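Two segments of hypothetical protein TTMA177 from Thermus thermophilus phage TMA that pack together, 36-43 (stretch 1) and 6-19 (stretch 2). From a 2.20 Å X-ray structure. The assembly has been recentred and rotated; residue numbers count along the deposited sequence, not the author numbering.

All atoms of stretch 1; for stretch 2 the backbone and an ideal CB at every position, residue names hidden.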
# COMPACT_ATOMS: atom_id res chain seq x y z
N PRO A 36 3.83 7.55 -2.26
CA PRO A 36 2.47 7.25 -2.71
C PRO A 36 1.46 8.09 -1.91
O PRO A 36 1.82 8.68 -0.89
CB PRO A 36 2.35 5.76 -2.43
CG PRO A 36 3.14 5.62 -1.15
CD PRO A 36 4.38 6.44 -1.45
N HIS A 37 0.22 8.15 -2.37
CA HIS A 37 -0.79 8.92 -1.66
C HIS A 37 -1.84 8.03 -1.01
O HIS A 37 -2.80 8.51 -0.42
CB HIS A 37 -1.47 9.92 -2.61
CG HIS A 37 -0.57 11.01 -3.08
ND1 HIS A 37 0.20 11.77 -2.22
CD2 HIS A 37 -0.31 11.48 -4.33
CE1 HIS A 37 0.88 12.66 -2.91
NE2 HIS A 37 0.59 12.51 -4.19
N ALA A 38 -1.64 6.72 -1.11
CA ALA A 38 -2.55 5.75 -0.51
C ALA A 38 -1.82 4.43 -0.52
O ALA A 38 -1.02 4.14 -1.42
CB ALA A 38 -3.83 5.65 -1.30
N LEU A 39 -2.08 3.62 0.50
CA LEU A 39 -1.43 2.33 0.61
C LEU A 39 -2.44 1.22 0.75
O LEU A 39 -3.59 1.44 1.15
CB LEU A 39 -0.53 2.32 1.84
CG LEU A 39 0.58 3.38 1.93
CD1 LEU A 39 1.22 3.32 3.30
CD2 LEU A 39 1.62 3.13 0.84
N PHE A 40 -2.01 0.02 0.38
CA PHE A 40 -2.81 -1.18 0.52
C PHE A 40 -1.85 -1.99 1.38
O PHE A 40 -0.71 -2.26 0.98
CB PHE A 40 -3.05 -1.85 -0.83
CG PHE A 40 -4.23 -1.29 -1.58
CD1 PHE A 40 -5.53 -1.69 -1.26
CD2 PHE A 40 -4.05 -0.38 -2.61
CE1 PHE A 40 -6.63 -1.19 -1.96
CE2 PHE A 40 -5.15 0.13 -3.32
CZ PHE A 40 -6.44 -0.27 -2.99
N VAL A 41 -2.30 -2.36 2.57
CA VAL A 41 -1.43 -3.10 3.46
C VAL A 41 -2.02 -4.43 3.87
O VAL A 41 -3.23 -4.56 4.07
CB VAL A 41 -1.14 -2.30 4.75
CG1 VAL A 41 -0.43 -1.00 4.44
CG2 VAL A 41 -2.45 -2.02 5.46
N LYS A 42 -1.17 -5.44 3.99
CA LYS A 42 -1.64 -6.72 4.47
C LYS A 42 -0.97 -6.84 5.83
O LYS A 42 0.26 -6.78 5.94
CB LYS A 42 -1.21 -7.88 3.57
CG LYS A 42 -1.33 -9.24 4.26
CD LYS A 42 -1.77 -10.35 3.31
CE LYS A 42 -0.87 -10.47 2.10
NZ LYS A 42 -1.33 -11.55 1.19
N VAL A 43 -1.78 -6.99 6.86
CA VAL A 43 -1.28 -7.10 8.21
C VAL A 43 -1.17 -8.57 8.57
O VAL A 43 -2.09 -9.35 8.32
CB VAL A 43 -2.22 -6.37 9.19
CG1 VAL A 43 -1.72 -6.54 10.62
CG2 VAL A 43 -2.28 -4.89 8.82
N UNK A 6 -2.71 -4.77 -9.90
CA UNK A 6 -3.89 -3.97 -10.14
C UNK A 6 -4.72 -3.91 -8.87
O UNK A 6 -4.93 -4.92 -8.19
CB UNK A 6 -4.71 -4.53 -11.30
N UNK A 7 -5.17 -2.70 -8.55
CA UNK A 7 -6.00 -2.47 -7.38
C UNK A 7 -7.14 -3.50 -7.34
O UNK A 7 -7.31 -4.20 -6.33
CB UNK A 7 -6.56 -1.04 -7.39
N UNK A 8 -7.90 -3.60 -8.42
CA UNK A 8 -9.02 -4.52 -8.47
C UNK A 8 -8.63 -5.91 -7.96
O UNK A 8 -9.48 -6.66 -7.49
CB UNK A 8 -9.56 -4.61 -9.90
N UNK A 9 -7.35 -6.25 -8.03
CA UNK A 9 -6.93 -7.56 -7.57
C UNK A 9 -6.56 -7.68 -6.09
O UNK A 9 -6.16 -8.75 -5.63
CB UNK A 9 -5.73 -8.00 -8.41
N UNK A 10 -6.71 -6.60 -5.34
CA UNK A 10 -6.43 -6.62 -3.90
C UNK A 10 -7.69 -7.09 -3.18
O UNK A 10 -8.68 -6.36 -3.09
CB UNK A 10 -5.99 -5.24 -3.40
N UNK A 11 -7.66 -8.32 -2.65
CA UNK A 11 -8.82 -8.85 -1.96
C UNK A 11 -9.00 -8.37 -0.53
O UNK A 11 -8.31 -7.46 -0.08
CB UNK A 11 -8.74 -10.38 -1.96
N UNK A 12 -9.93 -9.01 0.17
CA UNK A 12 -10.25 -8.70 1.56
C UNK A 12 -9.09 -8.89 2.53
O UNK A 12 -9.17 -8.44 3.67
CB UNK A 12 -11.42 -9.57 2.01
N UNK A 13 -8.03 -9.57 2.12
CA UNK A 13 -6.92 -9.75 3.04
C UNK A 13 -6.07 -8.49 3.10
O UNK A 13 -5.11 -8.41 3.87
CB UNK A 13 -6.07 -10.95 2.63
N UNK A 14 -6.45 -7.48 2.32
CA UNK A 14 -5.74 -6.20 2.29
C UNK A 14 -6.60 -5.08 2.87
O UNK A 14 -7.83 -5.15 2.83
CB UNK A 14 -5.33 -5.85 0.86
N UNK A 15 -5.95 -4.04 3.37
CA UNK A 15 -6.65 -2.88 3.93
C UNK A 15 -6.11 -1.59 3.31
O UNK A 15 -4.90 -1.42 3.14
CB UNK A 15 -6.50 -2.84 5.45
N UNK A 16 -7.02 -0.69 2.95
CA UNK A 16 -6.66 0.58 2.34
C UNK A 16 -6.31 1.62 3.39
O UNK A 16 -7.01 1.75 4.39
CB UNK A 16 -7.80 1.09 1.46
N UNK A 17 -5.22 2.34 3.18
CA UNK A 17 -4.79 3.38 4.10
C UNK A 17 -4.70 4.67 3.28
O UNK A 17 -3.97 4.73 2.29
CB UNK A 17 -3.46 3.03 4.77
N UNK A 18 -5.46 5.68 3.69
CA UNK A 18 -5.46 6.97 2.99
C UNK A 18 -5.01 8.12 3.88
O UNK A 18 -4.56 9.14 3.38
CB UNK A 18 -6.86 7.27 2.44
N UNK A 19 -5.13 7.97 5.19
CA UNK A 19 -4.72 9.04 6.08
C UNK A 19 -3.27 9.43 5.85
O UNK A 19 -2.35 8.66 6.11
CB UNK A 19 -4.93 8.63 7.54

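At position 6 nothing of stretch 1 lies within 5.5 Å of the ideal CB, so stretch 1 sets no preference; the residue is Leu6. Position 7 opens a short 3-10 segment, and its CB stands 4.5 Å from Phe40 CE2. A compact apolar side chain would suit the tip of that ring, and Val7 brings CG1 to 3.7 Å from Phe40 CZ. Positions 8 and 9 find no partner in stretch 1, which leaves polar residues free to occur: Lys8 and Asp9.

At position 10 CA-to-CB points toward stretch 1, with CB 4.2 Å from Phe40 CD1. A large apolar group could cover the ring, and a flat one could lie along it. Phe10 stacks on it with an offset, the planes 2° apart and the centroids separated by 4.6 Å, while Phe40 CB sits over the face of the Phe10 ring.

Positions 11 to 14 form a type I turn, closed by the bond from N of 14 to O of 11. Positions 11 and 12 are beyond reach of stretch 1, and Gly11 and Asp12 fill them. Position 13 has its CB 4.4 Å from Lys42 CD, so an acidic or polar acceptor could meet the amine. Asp13, with chi1 in p, makes a salt bridge, OD1 lying 3.3 Å from Lys42 NZ; the direct hydrogen bond is weak; a water that donates to Asp13 OD1 also bridges to Lys42 NZ, though its bond to the amine is weak as well.

At position 14, CB lies near Phe40 CD1 and the backbone of Val41 and Lys42. A long or aromatic side chain could extend along Lys42; Tyr14 does so, bringing OH to 3.6 Å from Lys42 NZ.

Next comes an antiparallel ladder. Position 15 pairs with Val41: N of 15 donates to Val41 O (2.9 Å), and Val41 N donates to O of 15 (2.8 Å). Beta-branched residues suit such extended backbone, and Thr15 places CB 4.1 Å from Val41 CG2.

Position 16 faces the same side as Phe40, its CB 4.3 Å from Phe40 CE1. A flexible apolar chain could reach over the ring: Leu16 sets CD1 above the face opposite Phe10, 4.0 Å from the ring centroid, so Phe40 is sandwiched.

Position 17 returns to the side of Leu39 and Val41, in a hydrogen-bonded pair with Leu39. Valine, isoleucine or leucine would fit; Ile17 packs CG1 3.9 Å from Val41 CG2.

At position 18 CB is 5.1 Å from Ala38 CB, allowing many types; Gln18 lays its CG 4.3 Å from that methyl. Position 19 points away, and Asp19 caps the helix that follows.

Stretch 2 (6-19) LVKDFGDDYTLIQD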
# COMPACT_ATOMS: atom_id res chain seq x y z
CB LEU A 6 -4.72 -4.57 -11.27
CG LEU A 6 -4.10 -4.71 -12.66
CD1 LEU A 6 -5.08 -5.45 -13.60
CD2 LEU A 6 -3.79 -3.33 -13.21
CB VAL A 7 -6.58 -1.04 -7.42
CG1 VAL A 7 -7.71 -0.89 -6.42
CG2 VAL A 7 -5.49 -0.03 -7.12
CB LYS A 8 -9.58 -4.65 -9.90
CG LYS A 8 -8.76 -5.54 -10.82
CD LYS A 8 -9.49 -5.83 -12.13
CE LYS A 8 -8.70 -6.81 -13.00
NZ LYS A 8 -9.39 -7.14 -14.28
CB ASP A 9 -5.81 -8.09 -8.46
CG ASP A 9 -6.29 -8.39 -9.86
OD1 ASP A 9 -7.41 -8.91 -9.99
OD2 ASP A 9 -5.55 -8.12 -10.83
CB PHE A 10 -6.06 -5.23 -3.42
CG PHE A 10 -4.64 -4.86 -3.70
CD1 PHE A 10 -3.61 -5.41 -2.95
CD2 PHE A 10 -4.32 -3.99 -4.73
CE1 PHE A 10 -2.29 -5.10 -3.22
CE2 PHE A 10 -3.00 -3.67 -5.01
CZ PHE A 10 -1.98 -4.22 -4.25
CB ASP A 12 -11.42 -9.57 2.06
CG ASP A 12 -12.74 -9.25 1.37
OD1 ASP A 12 -12.87 -9.53 0.15
OD2 ASP A 12 -13.65 -8.74 2.04
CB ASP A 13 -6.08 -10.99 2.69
CG ASP A 13 -5.69 -11.08 1.22
OD1 ASP A 13 -4.66 -11.72 0.94
OD2 ASP A 13 -6.41 -10.54 0.35
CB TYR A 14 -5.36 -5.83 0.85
CG TYR A 14 -4.28 -6.69 0.25
CD1 TYR A 14 -2.93 -6.34 0.37
CD2 TYR A 14 -4.60 -7.85 -0.45
CE1 TYR A 14 -1.93 -7.13 -0.21
CE2 TYR A 14 -3.61 -8.65 -1.01
CZ TYR A 14 -2.29 -8.29 -0.90
OH TYR A 14 -1.33 -9.09 -1.46
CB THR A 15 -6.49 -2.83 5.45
OG1 THR A 15 -7.14 -3.96 6.03
CG2 THR A 15 -7.09 -1.55 6.01
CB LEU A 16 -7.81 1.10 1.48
CG LEU A 16 -7.64 2.47 0.83
CD1 LEU A 16 -6.60 2.40 -0.27
CD2 LEU A 16 -8.97 2.94 0.25
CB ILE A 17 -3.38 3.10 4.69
CG1 ILE A 17 -3.34 1.74 5.39
CG2 ILE A 17 -2.98 4.22 5.63
CD1 ILE A 17 -4.26 1.61 6.52
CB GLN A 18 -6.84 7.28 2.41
CG GLN A 18 -7.19 6.46 1.18
CD GLN A 18 -8.58 6.77 0.64
OE1 GLN A 18 -9.58 6.59 1.33
NE2 GLN A 18 -8.65 7.24 -0.60
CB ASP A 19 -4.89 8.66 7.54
CG ASP A 19 -4.30 9.70 8.47
OD1 ASP A 19 -4.78 10.86 8.45
OD2 ASP A 19 -3.33 9.39 9.21
O HOH W 1 -4.69 -7.30 6.40
O HOH W 2 -3.19 -12.68 -1.14
O HOH W 3 -2.19 10.46 1.81
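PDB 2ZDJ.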